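Pentafunctional AROM polypeptide (Schizosaccharomyces pombe, PDB 5SWV) probably catalyses five successive steps of the shikimate pathway, this fragment holding its dehydroquinate dehydratase and shikimate dehydrogenase units. Local coordinates at residues Q128-Y132 / T133-M137; D292-Q295 / K296-L300; N363-D366 / G367-L370; E452-E455 / K456-S459. One frame throughout, in Å; residues are numbered along the deposited sequence.

Contact 1 (Q128-Y132 / T133-M137)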
ATOM      1  N   GLN A 128     -26.596  -2.663 -14.357  1.00 39.02           N
ATOM      2  CA  GLN A 128     -26.391  -2.662 -15.811  1.00 38.81           C
ATOM      3  C   GLN A 128     -25.193  -1.794 -16.250  1.00 38.27           C
ATOM      4  O   GLN A 128     -24.549  -2.121 -17.226  1.00 37.80           O
ATOM      5  CB  GLN A 128     -27.668  -2.250 -16.571  1.00 39.16           C
ATOM      6  CG  GLN A 128     -28.878  -3.182 -16.417  1.00 40.08           C
ATOM      7  CD  GLN A 128     -28.615  -4.649 -16.788  1.00 40.58           C
ATOM      8  OE1 GLN A 128     -27.822  -4.952 -17.670  1.00 40.87           O
ATOM      9  NE2 GLN A 128     -29.297  -5.561 -16.111  1.00 40.76           N
ATOM     10  N   HIS A 129     -24.870  -0.725 -15.518  1.00 38.28           N
ATOM     11  CA  HIS A 129     -23.774   0.171 -15.900  1.00 38.59           C
ATOM     12  C   HIS A 129     -22.482  -0.035 -15.124  1.00 39.53           C
ATOM     13  O   HIS A 129     -21.578   0.778 -15.231  1.00 39.49           O
ATOM     14  CB  HIS A 129     -24.230   1.622 -15.772  1.00 38.70           C
ATOM     15  CG  HIS A 129     -25.336   1.983 -16.712  1.00 39.67           C
ATOM     16  ND1 HIS A 129     -26.624   1.505 -16.565  1.00 40.01           N
ATOM     17  CD2 HIS A 129     -25.344   2.758 -17.824  1.00 40.22           C
ATOM     18  CE1 HIS A 129     -27.377   1.970 -17.547  1.00 40.85           C
ATOM     19  NE2 HIS A 129     -26.625   2.733 -18.324  1.00 41.21           N
ATOM     20  N   LYS A 130     -22.354  -1.129 -14.384  1.00 41.35           N
ATOM     21  CA  LYS A 130     -21.238  -1.240 -13.456  1.00 43.03           C
ATOM     22  C   LYS A 130     -19.876  -1.268 -14.114  1.00 44.00           C
ATOM     23  O   LYS A 130     -18.948  -0.666 -13.586  1.00 44.53           O
ATOM     24  CB  LYS A 130     -21.404  -2.420 -12.502  1.00 44.35           C
ATOM     25  CG  LYS A 130     -21.226  -3.806 -13.092  1.00 46.20           C
ATOM     26  CD  LYS A 130     -21.935  -4.823 -12.201  1.00 48.03           C
ATOM     27  CE  LYS A 130     -21.352  -6.228 -12.255  1.00 49.23           C
ATOM     28  NZ  LYS A 130     -21.574  -6.871 -10.916  1.00 50.92           N
ATOM     29  N   GLY A 131     -19.748  -1.931 -15.263  1.00 45.68           N
ATOM     30  CA  GLY A 131     -18.434  -2.110 -15.902  1.00 46.16           C
ATOM     31  C   GLY A 131     -17.501  -2.925 -15.018  1.00 46.72           C
ATOM     32  O   GLY A 131     -17.857  -4.017 -14.590  1.00 46.66           O
ATOM     33  N   TYR A 132     -16.331  -2.381 -14.706  1.00 48.54           N
ATOM     34  CA  TYR A 132     -15.370  -3.065 -13.830  1.00 51.35           C
ATOM     35  C   TYR A 132     -15.584  -2.820 -12.347  1.00 48.85           C
ATOM     36  O   TYR A 132     -15.116  -3.607 -11.515  1.00 47.96           O
ATOM     37  CB  TYR A 132     -13.940  -2.696 -14.220  1.00 55.62           C
ATOM     38  CG  TYR A 132     -13.602  -3.216 -15.591  1.00 61.96           C
ATOM     39  CD1 TYR A 132     -13.742  -4.586 -15.886  1.00 65.75           C
ATOM     40  CD2 TYR A 132     -13.176  -2.352 -16.616  1.00 65.40           C
ATOM     41  CE1 TYR A 132     -13.456  -5.081 -17.144  1.00 69.13           C
ATOM     42  CE2 TYR A 132     -12.883  -2.844 -17.885  1.00 67.63           C
ATOM     43  CZ  TYR A 132     -13.023  -4.210 -18.138  1.00 70.29           C
ATOM     44  OH  TYR A 132     -12.738  -4.738 -19.378  1.00 75.88           O
ATOM     45  N   THR A 133     -16.293  -1.741 -12.023  1.00 46.36           N
ATOM     46  CA  THR A 133     -16.668  -1.438 -10.651  1.00 44.25           C
ATOM     47  C   THR A 133     -17.440  -2.583 -10.017  1.00 42.66           C
ATOM     48  O   THR A 133     -18.328  -3.164 -10.634  1.00 43.01           O
ATOM     49  CB  THR A 133     -17.526  -0.170 -10.599  1.00 44.34           C
ATOM     50  OG1 THR A 133     -16.806   0.915 -11.206  1.00 43.93           O
ATOM     51  CG2 THR A 133     -17.873   0.190  -9.175  1.00 44.38           C
ATOM     52  N   LYS A 134     -17.076  -2.912  -8.788  1.00 41.88           N
ATOM     53  CA  LYS A 134     -17.765  -3.954  -8.023  1.00 42.45           C
ATOM     54  C   LYS A 134     -18.836  -3.341  -7.127  1.00 40.10           C
ATOM     55  O   LYS A 134     -18.601  -2.309  -6.499  1.00 39.73           O
ATOM     56  CB  LYS A 134     -16.779  -4.686  -7.120  1.00 43.94           C
ATOM     57  CG  LYS A 134     -15.606  -5.315  -7.831  1.00 44.69           C
ATOM     58  CD  LYS A 134     -16.047  -6.467  -8.704  1.00 44.77           C
ATOM     59  CE  LYS A 134     -14.831  -7.252  -9.138  1.00 44.95           C
ATOM     60  NZ  LYS A 134     -15.167  -8.047 -10.333  1.00 45.51           N
ATOM     61  N   LEU A 135     -19.986  -3.991  -7.038  1.00 37.94           N
ATOM     62  CA  LEU A 135     -21.057  -3.504  -6.186  1.00 37.61           C
ATOM     63  C   LEU A 135     -21.051  -4.148  -4.796  1.00 37.59           C
ATOM     64  O   LEU A 135     -20.938  -5.379  -4.669  1.00 37.17           O
ATOM     65  CB  LEU A 135     -22.395  -3.724  -6.856  1.00 36.95           C
ATOM     66  CG  LEU A 135     -22.584  -3.037  -8.198  1.00 36.90           C
ATOM     67  CD1 LEU A 135     -24.048  -3.126  -8.560  1.00 37.01           C
ATOM     68  CD2 LEU A 135     -22.128  -1.579  -8.206  1.00 37.05           C
ATOM     69  N   ILE A 136     -21.129  -3.289  -3.772  1.00 37.21           N
ATOM     70  CA  ILE A 136     -21.320  -3.705  -2.385  1.00 37.13           C
ATOM     71  C   ILE A 136     -22.767  -3.370  -2.043  1.00 37.31           C
ATOM     72  O   ILE A 136     -23.144  -2.205  -1.935  1.00 37.30           O
ATOM     73  CB  ILE A 136     -20.364  -3.012  -1.377  1.00 36.53           C
ATOM     74  CG1 ILE A 136     -18.898  -3.139  -1.821  1.00 36.22           C
ATOM     75  CG2 ILE A 136     -20.523  -3.637   0.009  1.00 36.38           C
ATOM     76  CD1 ILE A 136     -17.883  -2.545  -0.855  1.00 36.03           C
ATOM     77  N   MET A 137     -23.572  -4.409  -1.906  1.00 37.62           N
ATOM     78  CA  MET A 137     -24.950  -4.252  -1.520  1.00 38.89           C
ATOM     79  C   MET A 137     -25.014  -4.257  -0.002  1.00 38.11           C
ATOM     80  O   MET A 137     -24.582  -5.220   0.628  1.00 37.54           O
ATOM     81  CB  MET A 137     -25.793  -5.381  -2.113  1.00 40.48           C
ATOM     82  CG  MET A 137     -25.763  -5.409  -3.632  1.00 41.59           C
ATOM     83  SD  MET A 137     -26.679  -4.021  -4.310  1.00 43.22           S
ATOM     84  CE  MET A 137     -25.526  -3.505  -5.541  1.00 43.13           C
TER
HETATM   85  O   HOH W   1     -16.567   1.141 -13.891  1.00 29.43           O
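Lys-130 and Thr-133 clasp the ends of a type II' beta turn that leads from helix 120-128 into strand 134-140 of the type I dehydroquinase barrel. Two polar links join them. Thr-133 N reaches Lys-130 O at 3.3 Å in a weak, bent bond of 128°. A water strengthens the closure by donating to both ends, to Lys-130 O at 3.0 Å and to Thr-133 OG1 at 2.7 Å. Threonine suits this buried place because its hydroxyl is bonded to Cys-109 O as well as to the water, while its side chain packs on Val-112 and Met-105. Gly-131 supplies the positive phi (63°) that the first corner of such a turn demands, while Tyr-132 takes the second corner and is itself exposed.

The nonpolar part is slight. Lys-130 has CG placed between its own backbone N and carbonyl carbon (chi1 72°), from where the extended chain passes Thr-133 O, with Lys-130 CG 3.9 Å from that oxygen, and brings Lys-130 CD within 4.4 Å of Leu-135 CG.

Asp-166 provides the counter-charge: it forms a salt bridge with Lys-130 NZ and accepts from Leu-135 N. Lys-134 NZ lies 6.5 Å from Lys-130 NZ, and the carboxylate probably eases the like charges. The chemistry implies a turn whose weak direct bond is backed by water and whose lysine is held to the neighbouring barrel segment.

Contact 2 (D292-Q295 / K296-L300)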
ATOM      1  N   ASP A 292      24.134 -21.833   7.278  1.00 48.77           N
ATOM      2  CA  ASP A 292      23.395 -23.061   7.598  1.00 50.25           C
ATOM      3  C   ASP A 292      22.812 -23.056   8.985  1.00 49.21           C
ATOM      4  O   ASP A 292      21.856 -23.781   9.254  1.00 48.61           O
ATOM      5  CB  ASP A 292      24.281 -24.277   7.405  1.00 52.05           C
ATOM      6  CG  ASP A 292      24.683 -24.438   5.976  1.00 54.02           C
ATOM      7  OD1 ASP A 292      23.811 -24.885   5.192  1.00 56.37           O
ATOM      8  OD2 ASP A 292      25.832 -24.050   5.636  1.00 54.74           O
ATOM      9  N   GLU A 293      23.382 -22.213   9.842  1.00 49.13           N
ATOM     10  CA  GLU A 293      22.909 -22.024  11.198  1.00 49.17           C
ATOM     11  C   GLU A 293      21.551 -21.316  11.286  1.00 48.57           C
ATOM     12  O   GLU A 293      20.925 -21.362  12.343  1.00 49.09           O
ATOM     13  CB  GLU A 293      23.962 -21.262  12.021  1.00 50.38           C
ATOM     14  CG  GLU A 293      25.256 -22.043  12.260  1.00 51.02           C
ATOM     15  CD  GLU A 293      26.399 -21.161  12.752  1.00 51.96           C
ATOM     16  OE1 GLU A 293      26.620 -21.090  13.972  1.00 52.00           O
ATOM     17  OE2 GLU A 293      27.087 -20.530  11.925  1.00 53.23           O
ATOM     18  N   VAL A 294      21.081 -20.688  10.203  1.00 47.82           N
ATOM     19  CA  VAL A 294      19.769 -20.017  10.214  1.00 47.87           C
ATOM     20  C   VAL A 294      18.599 -20.982   9.987  1.00 48.41           C
ATOM     21  O   VAL A 294      17.448 -20.607  10.178  1.00 47.39           O
ATOM     22  CB  VAL A 294      19.668 -18.841   9.197  1.00 47.82           C
ATOM     23  CG1 VAL A 294      20.926 -17.968   9.211  1.00 46.79           C
ATOM     24  CG2 VAL A 294      19.349 -19.330   7.782  1.00 48.30           C
ATOM     25  N   GLN A 295      18.887 -22.211   9.570  1.00 50.29           N
ATOM     26  CA  GLN A 295      17.837 -23.180   9.252  1.00 51.73           C
ATOM     27  C   GLN A 295      16.939 -23.551  10.442  1.00 51.53           C
ATOM     28  O   GLN A 295      15.741 -23.782  10.255  1.00 51.03           O
ATOM     29  CB  GLN A 295      18.450 -24.446   8.655  1.00 53.15           C
ATOM     30  CG  GLN A 295      17.427 -25.340   7.979  1.00 55.02           C
ATOM     31  CD  GLN A 295      18.061 -26.493   7.227  1.00 57.08           C
ATOM     32  OE1 GLN A 295      19.194 -26.910   7.513  1.00 57.54           O
ATOM     33  NE2 GLN A 295      17.326 -27.025   6.261  1.00 57.61           N
ATOM     34  N   LYS A 296      17.517 -23.621  11.643  1.00 51.69           N
ATOM     35  CA  LYS A 296      16.755 -23.948  12.863  1.00 52.39           C
ATOM     36  C   LYS A 296      15.849 -22.789  13.336  1.00 51.94           C
ATOM     37  O   LYS A 296      14.875 -23.008  14.073  1.00 52.92           O
ATOM     38  CB  LYS A 296      17.700 -24.390  13.991  1.00 52.72           C
ATOM     39  CG  LYS A 296      18.473 -23.256  14.640  1.00 53.47           C
ATOM     40  CD  LYS A 296      19.876 -23.681  15.057  1.00 55.20           C
ATOM     41  CE  LYS A 296      20.667 -22.502  15.631  1.00 55.74           C
ATOM     42  NZ  LYS A 296      22.088 -22.496  15.181  1.00 55.12           N
ATOM     43  N   VAL A 297      16.194 -21.569  12.917  1.00 50.21           N
ATOM     44  CA  VAL A 297      15.378 -20.374  13.150  1.00 49.19           C
ATOM     45  C   VAL A 297      14.158 -20.386  12.239  1.00 48.65           C
ATOM     46  O   VAL A 297      13.044 -20.065  12.669  1.00 48.37           O
ATOM     47  CB  VAL A 297      16.180 -19.078  12.887  1.00 48.84           C
ATOM     48  CG1 VAL A 297      15.311 -17.838  13.079  1.00 48.67           C
ATOM     49  CG2 VAL A 297      17.408 -19.026  13.789  1.00 49.60           C
ATOM     50  N   LEU A 298      14.389 -20.752  10.979  1.00 48.91           N
ATOM     51  CA  LEU A 298      13.337 -20.833   9.970  1.00 48.24           C
ATOM     52  C   LEU A 298      12.272 -21.863  10.325  1.00 48.36           C
ATOM     53  O   LEU A 298      11.139 -21.741   9.870  1.00 47.18           O
ATOM     54  CB  LEU A 298      13.921 -21.178   8.599  1.00 48.05           C
ATOM     55  CG  LEU A 298      14.985 -20.277   7.960  1.00 48.55           C
ATOM     56  CD1 LEU A 298      15.368 -20.840   6.599  1.00 48.69           C
ATOM     57  CD2 LEU A 298      14.550 -18.830   7.823  1.00 48.06           C
ATOM     58  N   ASN A 299      12.643 -22.873  11.117  1.00 49.62           N
ATOM     59  CA  ASN A 299      11.706 -23.911  11.575  1.00 50.98           C
ATOM     60  C   ASN A 299      11.089 -23.697  12.962  1.00 50.43           C
ATOM     61  O   ASN A 299      10.345 -24.565  13.421  1.00 50.96           O
ATOM     62  CB  ASN A 299      12.384 -25.293  11.535  1.00 52.28           C
ATOM     63  CG  ASN A 299      12.680 -25.758  10.123  1.00 53.35           C
ATOM     64  OD1 ASN A 299      11.963 -25.427   9.183  1.00 53.01           O
ATOM     65  ND2 ASN A 299      13.744 -26.531   9.970  1.00 55.18           N
ATOM     66  N   LEU A 300      11.363 -22.568  13.624  1.00 49.18           N
ATOM     67  CA  LEU A 300      10.724 -22.294  14.915  1.00 49.40           C
ATOM     68  C   LEU A 300       9.215 -22.259  14.720  1.00 48.54           C
ATOM     69  O   LEU A 300       8.752 -21.777  13.702  1.00 48.80           O
ATOM     70  CB  LEU A 300      11.200 -20.975  15.513  1.00 49.41           C
ATOM     71  CG  LEU A 300      12.653 -20.923  15.990  1.00 49.72           C
ATOM     72  CD1 LEU A 300      12.977 -19.491  16.371  1.00 49.68           C
ATOM     73  CD2 LEU A 300      12.931 -21.864  17.159  1.00 49.91           C
TER
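Val-294 and Leu-298 sit one helical turn apart where a 3-10 segment runs into the short helix 295-298, the connection between parallel strands 282-285 and 303-308 in the mixed sheet of the shikimate dehydrogenase substrate-binding domain. It forms a beta-alpha-beta crossover that passes strand 253-257, which lies between those two in the sheet.

Taken in order, Glu-293 comes first. Its carbonyl O receives a weak bond from Lys-296 NZ at 3.3 Å, and the lysine chain runs back over it, Lys-296 CE lying 3.5 Å from the same Glu-293 O. With chi1 at 75° and bends at chi2 and chi4, the long chain folds back along the preceding turn, so that NZ reaches Glu-293 O while the residue stays exposed. The carboxylate of Glu-293 turns to Thr-290, its OE2 accepting from Thr-290 N, and Glu-293 OE1 stays 4.9 Å from Lys-296 NZ, where the opposite charges may attract at a distance.

Val-294 does the main backbone work: its O accepts from Leu-298 N at 3.2 Å, fairly straight at 157° and in the carbonyl plane, and more weakly from Val-297 N. A branched aliphatic residue fits here because Val-294, Val-297 and Leu-298 all rest on Phe-257 of strand 253-257. The side chains of Val-294 and Leu-298 meet only loosely.

Gln-295, polar and exposed, takes the outer face. Its O weakly accepts from Asn-299 N, and Leu-298 CB passes 3.6 Å from that same Gln-295 O.

Contact 3 (N363-D366 / G367-L370)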
ATOM      1  N   ASN A 363       6.534   8.278  -3.774  1.00 47.31           N
ATOM      2  CA  ASN A 363       6.128   9.274  -2.772  1.00 50.09           C
ATOM      3  C   ASN A 363       6.678  10.675  -2.991  1.00 49.66           C
ATOM      4  O   ASN A 363       6.011  11.652  -2.651  1.00 50.12           O
ATOM      5  CB  ASN A 363       6.480   8.801  -1.345  1.00 52.37           C
ATOM      6  CG  ASN A 363       5.510   7.749  -0.829  1.00 53.76           C
ATOM      7  OD1 ASN A 363       4.541   8.067  -0.120  1.00 55.87           O
ATOM      8  ND2 ASN A 363       5.737   6.491  -1.218  1.00 53.40           N
ATOM      9  N   ALA A 364       7.881  10.777  -3.543  1.00 49.15           N
ATOM     10  CA  ALA A 364       8.527  12.081  -3.739  1.00 49.93           C
ATOM     11  C   ALA A 364       7.968  12.904  -4.897  1.00 50.94           C
ATOM     12  O   ALA A 364       8.232  14.099  -4.947  1.00 50.94           O
ATOM     13  CB  ALA A 364      10.030  11.913  -3.918  1.00 49.89           C
ATOM     14  N   LEU A 365       7.198  12.288  -5.801  1.00 52.81           N
ATOM     15  CA  LEU A 365       6.811  12.928  -7.070  1.00 55.09           C
ATOM     16  C   LEU A 365       5.598  13.873  -7.074  1.00 59.29           C
ATOM     17  O   LEU A 365       5.490  14.683  -7.995  1.00 60.84           O
ATOM     18  CB  LEU A 365       6.615  11.872  -8.163  1.00 54.33           C
ATOM     19  CG  LEU A 365       7.883  11.264  -8.783  1.00 53.78           C
ATOM     20  CD1 LEU A 365       7.500  10.066  -9.636  1.00 53.63           C
ATOM     21  CD2 LEU A 365       8.694  12.265  -9.603  1.00 53.78           C
ATOM     22  N   ASP A 366       4.707  13.777  -6.080  1.00 63.96           N
ATOM     23  CA  ASP A 366       3.445  14.555  -6.039  1.00 67.33           C
ATOM     24  C   ASP A 366       2.566  14.198  -7.254  1.00 70.94           C
ATOM     25  O   ASP A 366       2.328  13.006  -7.476  1.00 71.79           O
ATOM     26  CB  ASP A 366       3.702  16.073  -5.893  1.00 68.30           C
ATOM     27  CG  ASP A 366       4.411  16.426  -4.596  1.00 69.91           C
ATOM     28  OD1 ASP A 366       3.932  15.975  -3.531  1.00 70.70           O
ATOM     29  OD2 ASP A 366       5.430  17.158  -4.634  1.00 68.67           O
ATOM     30  N   GLY A 367       2.097  15.184  -8.037  1.00 72.83           N
ATOM     31  CA  GLY A 367       1.320  14.912  -9.258  1.00 71.85           C
ATOM     32  C   GLY A 367       2.150  14.265 -10.364  1.00 69.54           C
ATOM     33  O   GLY A 367       1.731  13.263 -10.937  1.00 69.35           O
ATOM     34  N   VAL A 368       3.324  14.848 -10.639  1.00 67.27           N
ATOM     35  CA  VAL A 368       4.286  14.401 -11.681  1.00 65.07           C
ATOM     36  C   VAL A 368       4.276  12.881 -11.913  1.00 62.17           C
ATOM     37  O   VAL A 368       4.620  12.120 -11.024  1.00 62.44           O
ATOM     38  CB  VAL A 368       5.764  14.834 -11.354  1.00 65.73           C
ATOM     39  CG1 VAL A 368       6.751  14.295 -12.394  1.00 65.90           C
ATOM     40  CG2 VAL A 368       5.908  16.357 -11.247  1.00 65.90           C
ATOM     41  N   SER A 369       3.855  12.461 -13.101  1.00 59.85           N
ATOM     42  CA  SER A 369       4.031  11.085 -13.579  1.00 57.44           C
ATOM     43  C   SER A 369       5.330  11.030 -14.392  1.00 56.42           C
ATOM     44  O   SER A 369       5.672  11.994 -15.086  1.00 55.79           O
ATOM     45  CB  SER A 369       2.828  10.672 -14.440  1.00 57.58           C
ATOM     46  OG  SER A 369       3.090   9.540 -15.244  1.00 56.61           O
ATOM     47  N   LEU A 370       6.046   9.911 -14.295  1.00 54.96           N
ATOM     48  CA  LEU A 370       7.271   9.698 -15.065  1.00 54.76           C
ATOM     49  C   LEU A 370       7.032   8.973 -16.387  1.00 55.43           C
ATOM     50  O   LEU A 370       8.002   8.654 -17.077  1.00 56.06           O
ATOM     51  CB  LEU A 370       8.314   8.933 -14.229  1.00 55.23           C
ATOM     52  CG  LEU A 370       8.954   9.645 -13.023  1.00 54.93           C
ATOM     53  CD1 LEU A 370       9.841   8.696 -12.232  1.00 53.88           C
ATOM     54  CD2 LEU A 370       9.762  10.851 -13.462  1.00 55.51           C
TER
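Leu-365 packs against both Val-368 and Leu-370 across the bend that follows helix 353-364, and these apolar touches carry the contact. Its two methyls divide the task. Leu-365 CD2 meets Val-368 CG1 at 4.0 Å, whereas Leu-365 CD1 lies 3.7 Å from Leu-370 CG. In each case the side chains cross at about a right angle. Leucine suits this place since one branched end can serve two partners, and it also touches Val-473 of strand 472-476. Leu-370 in turn reaches Ser-441 and Ala-442 of strand 440-445.

The turn also brings Val-368 CB to 3.4 Å from Leu-365 O. Asp-366 reverses the chain with a positive phi of 61°, and exposed Gly-367 continues the bend.

Polar links lead outward. Lys-496 NZ bonds to Ala-364 O and pairs only weakly, at long range, with Asp-366 OD2. Asn-363 O accepts from Arg-30 NH2, a residue of the dehydroquinase part of the chain.

This is a helix-to-strand turn feeding strand 374-378, the first strand of a parallel sheet in the order 3-2-1-4-5-6, characteristic of the Rossmann-type nucleotide-binding fold and consistent with the NADP-binding part of a shikimate dehydrogenase.

Contact 4 (E452-E455 / K456-S459)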
ATOM      1  N   GLU A 452      35.722  10.974  -4.258  1.00 65.25           N
ATOM      2  CA  GLU A 452      35.403  11.982  -5.257  1.00 67.25           C
ATOM      3  C   GLU A 452      35.689  11.395  -6.630  1.00 64.69           C
ATOM      4  O   GLU A 452      36.625  10.622  -6.786  1.00 63.92           O
ATOM      5  CB  GLU A 452      36.169  13.289  -5.030  1.00 71.96           C
ATOM      6  CG  GLU A 452      35.323  14.520  -5.390  1.00 75.26           C
ATOM      7  CD  GLU A 452      36.126  15.796  -5.624  1.00 77.81           C
ATOM      8  OE1 GLU A 452      35.522  16.896  -5.581  1.00 78.36           O
ATOM      9  OE2 GLU A 452      37.353  15.710  -5.860  1.00 79.47           O
ATOM     10  N   LEU A 453      34.875  11.759  -7.613  1.00 64.46           N
ATOM     11  CA  LEU A 453      34.930  11.142  -8.934  1.00 65.92           C
ATOM     12  C   LEU A 453      36.046  11.765  -9.761  1.00 67.87           C
ATOM     13  O   LEU A 453      36.548  12.832  -9.419  1.00 69.10           O
ATOM     14  CB  LEU A 453      33.615  11.331  -9.697  1.00 66.06           C
ATOM     15  CG  LEU A 453      32.322  10.777  -9.090  1.00 66.81           C
ATOM     16  CD1 LEU A 453      31.672  11.754  -8.101  1.00 68.10           C
ATOM     17  CD2 LEU A 453      31.350  10.414 -10.212  1.00 66.47           C
ATOM     18  N   PRO A 454      36.441  11.104 -10.856  1.00 69.34           N
ATOM     19  CA  PRO A 454      37.269  11.793 -11.844  1.00 71.72           C
ATOM     20  C   PRO A 454      36.476  12.891 -12.548  1.00 73.01           C
ATOM     21  O   PRO A 454      35.289  12.706 -12.841  1.00 71.44           O
ATOM     22  CB  PRO A 454      37.655  10.682 -12.825  1.00 72.16           C
ATOM     23  CG  PRO A 454      36.641   9.610 -12.615  1.00 71.80           C
ATOM     24  CD  PRO A 454      36.282   9.674 -11.167  1.00 69.76           C
ATOM     25  N   GLU A 455      37.134  14.015 -12.829  1.00 76.22           N
ATOM     26  CA  GLU A 455      36.427  15.213 -13.301  1.00 78.99           C
ATOM     27  C   GLU A 455      35.958  15.119 -14.743  1.00 75.94           C
ATOM     28  O   GLU A 455      35.354  16.063 -15.242  1.00 76.20           O
ATOM     29  CB  GLU A 455      37.247  16.496 -13.077  1.00 83.54           C
ATOM     30  CG  GLU A 455      38.485  16.670 -13.957  1.00 88.58           C
ATOM     31  CD  GLU A 455      39.314  17.907 -13.593  1.00 93.30           C
ATOM     32  OE1 GLU A 455      38.916  18.692 -12.694  1.00 94.14           O
ATOM     33  OE2 GLU A 455      40.384  18.102 -14.213  1.00 94.91           O
ATOM     34  N   LYS A 456      36.246  14.009 -15.413  1.00 72.09           N
ATOM     35  CA  LYS A 456      35.620  13.740 -16.688  1.00 71.96           C
ATOM     36  C   LYS A 456      34.243  13.066 -16.559  1.00 69.78           C
ATOM     37  O   LYS A 456      33.454  13.122 -17.491  1.00 71.30           O
ATOM     38  CB  LYS A 456      36.564  12.954 -17.601  1.00 73.57           C
ATOM     39  CG  LYS A 456      36.703  11.460 -17.332  1.00 73.86           C
ATOM     40  CD  LYS A 456      36.821  10.700 -18.653  1.00 73.81           C
ATOM     41  CE  LYS A 456      37.133   9.231 -18.439  1.00 73.37           C
ATOM     42  NZ  LYS A 456      35.944   8.393 -18.121  1.00 72.37           N
ATOM     43  N   VAL A 457      33.958  12.408 -15.436  1.00 66.55           N
ATOM     44  CA  VAL A 457      32.613  11.870 -15.177  1.00 62.70           C
ATOM     45  C   VAL A 457      31.777  12.920 -14.463  1.00 60.04           C
ATOM     46  O   VAL A 457      30.613  13.112 -14.797  1.00 57.88           O
ATOM     47  CB  VAL A 457      32.655  10.564 -14.353  1.00 63.41           C
ATOM     48  CG1 VAL A 457      31.256  10.115 -13.926  1.00 63.19           C
ATOM     49  CG2 VAL A 457      33.317   9.460 -15.159  1.00 63.84           C
ATOM     50  N   ALA A 458      32.373  13.580 -13.474  1.00 59.79           N
ATOM     51  CA  ALA A 458      31.715  14.667 -12.727  1.00 59.62           C
ATOM     52  C   ALA A 458      31.186  15.762 -13.650  1.00 59.29           C
ATOM     53  O   ALA A 458      30.062  16.245 -13.489  1.00 57.79           O
ATOM     54  CB  ALA A 458      32.687  15.269 -11.719  1.00 59.54           C
ATOM     55  N   SER A 459      32.035  16.141 -14.602  1.00 59.99           N
ATOM     56  CA  SER A 459      31.718  17.092 -15.658  1.00 60.21           C
ATOM     57  C   SER A 459      30.403  16.803 -16.377  1.00 58.44           C
ATOM     58  O   SER A 459      29.623  17.716 -16.637  1.00 59.69           O
ATOM     59  CB  SER A 459      32.854  17.082 -16.681  1.00 62.56           C
ATOM     60  OG  SER A 459      32.459  17.670 -17.906  1.00 65.75           O
TER
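Pro-454 O accepts two backbone N-H groups at once as the chain winds into helix 455-466. Ala-458 N approaches it at 3.1 Å, almost straight (176°) and in the carbonyl plane, as expected for an i to i+4 helical bond. Val-457 N comes nearer, at 2.9 Å, but from above that plane and with a more bent N-H...O angle of 145°. Next along, Ser-459 N makes only a weak bond to Glu-455 O at 3.4 Å, and Ser-459 CB lies beside the same carbonyl.

A proline is at home just ahead of this first turn, because it has no N-H to leave without an acceptor and its ring restricts phi as the chain enters the helix. The helix joins strand 440-445 to its parallel neighbour 472-476, a beta-alpha-beta unit of the Rossmann-type sheet in the shikimate dehydrogenase part. Glu-455, exposed at the start of that helix, may have its negative charge favoured by the helix dipole. Lys-456 instead sends its amine toward Ser-427 and Asp-428, both weak partners.

The apolar packing is small. Leu-453 CD2 meets Val-457 CG1 at 3.7 Å, the two side chains crossing nearly at right angles. Val-457 CG1 stands anti to its backbone N (chi1 172°) and faces the leucine, while Val-457 CG2 lies 4.2 Å from Pro-454 CG, ring and valine side by side and pointing the same way. Farther out, Leu-453 touches Ile-447 and Pro-454 touches Arg-404.

From the N terminus onward the four contacts come strictly in series, each closing a short local loop; none nests in or crosses another. Contact 1 turns a helix into a strand of the dehydroquinase barrel. Contact 2 spans the short helix linking two strands of the substrate-binding sheet, its centre about 48 Å from that of contact 1 and across the centre of the chain. Contacts 3 and 4 both serve the Rossmann-type sheet, one where a helix gives way to strand 374-378, the other where helix 455-466 begins; their centres are about 29 Å apart. No two contacts touch, and even the nearest atoms of contacts 1 and 3 are about 20 Å apart.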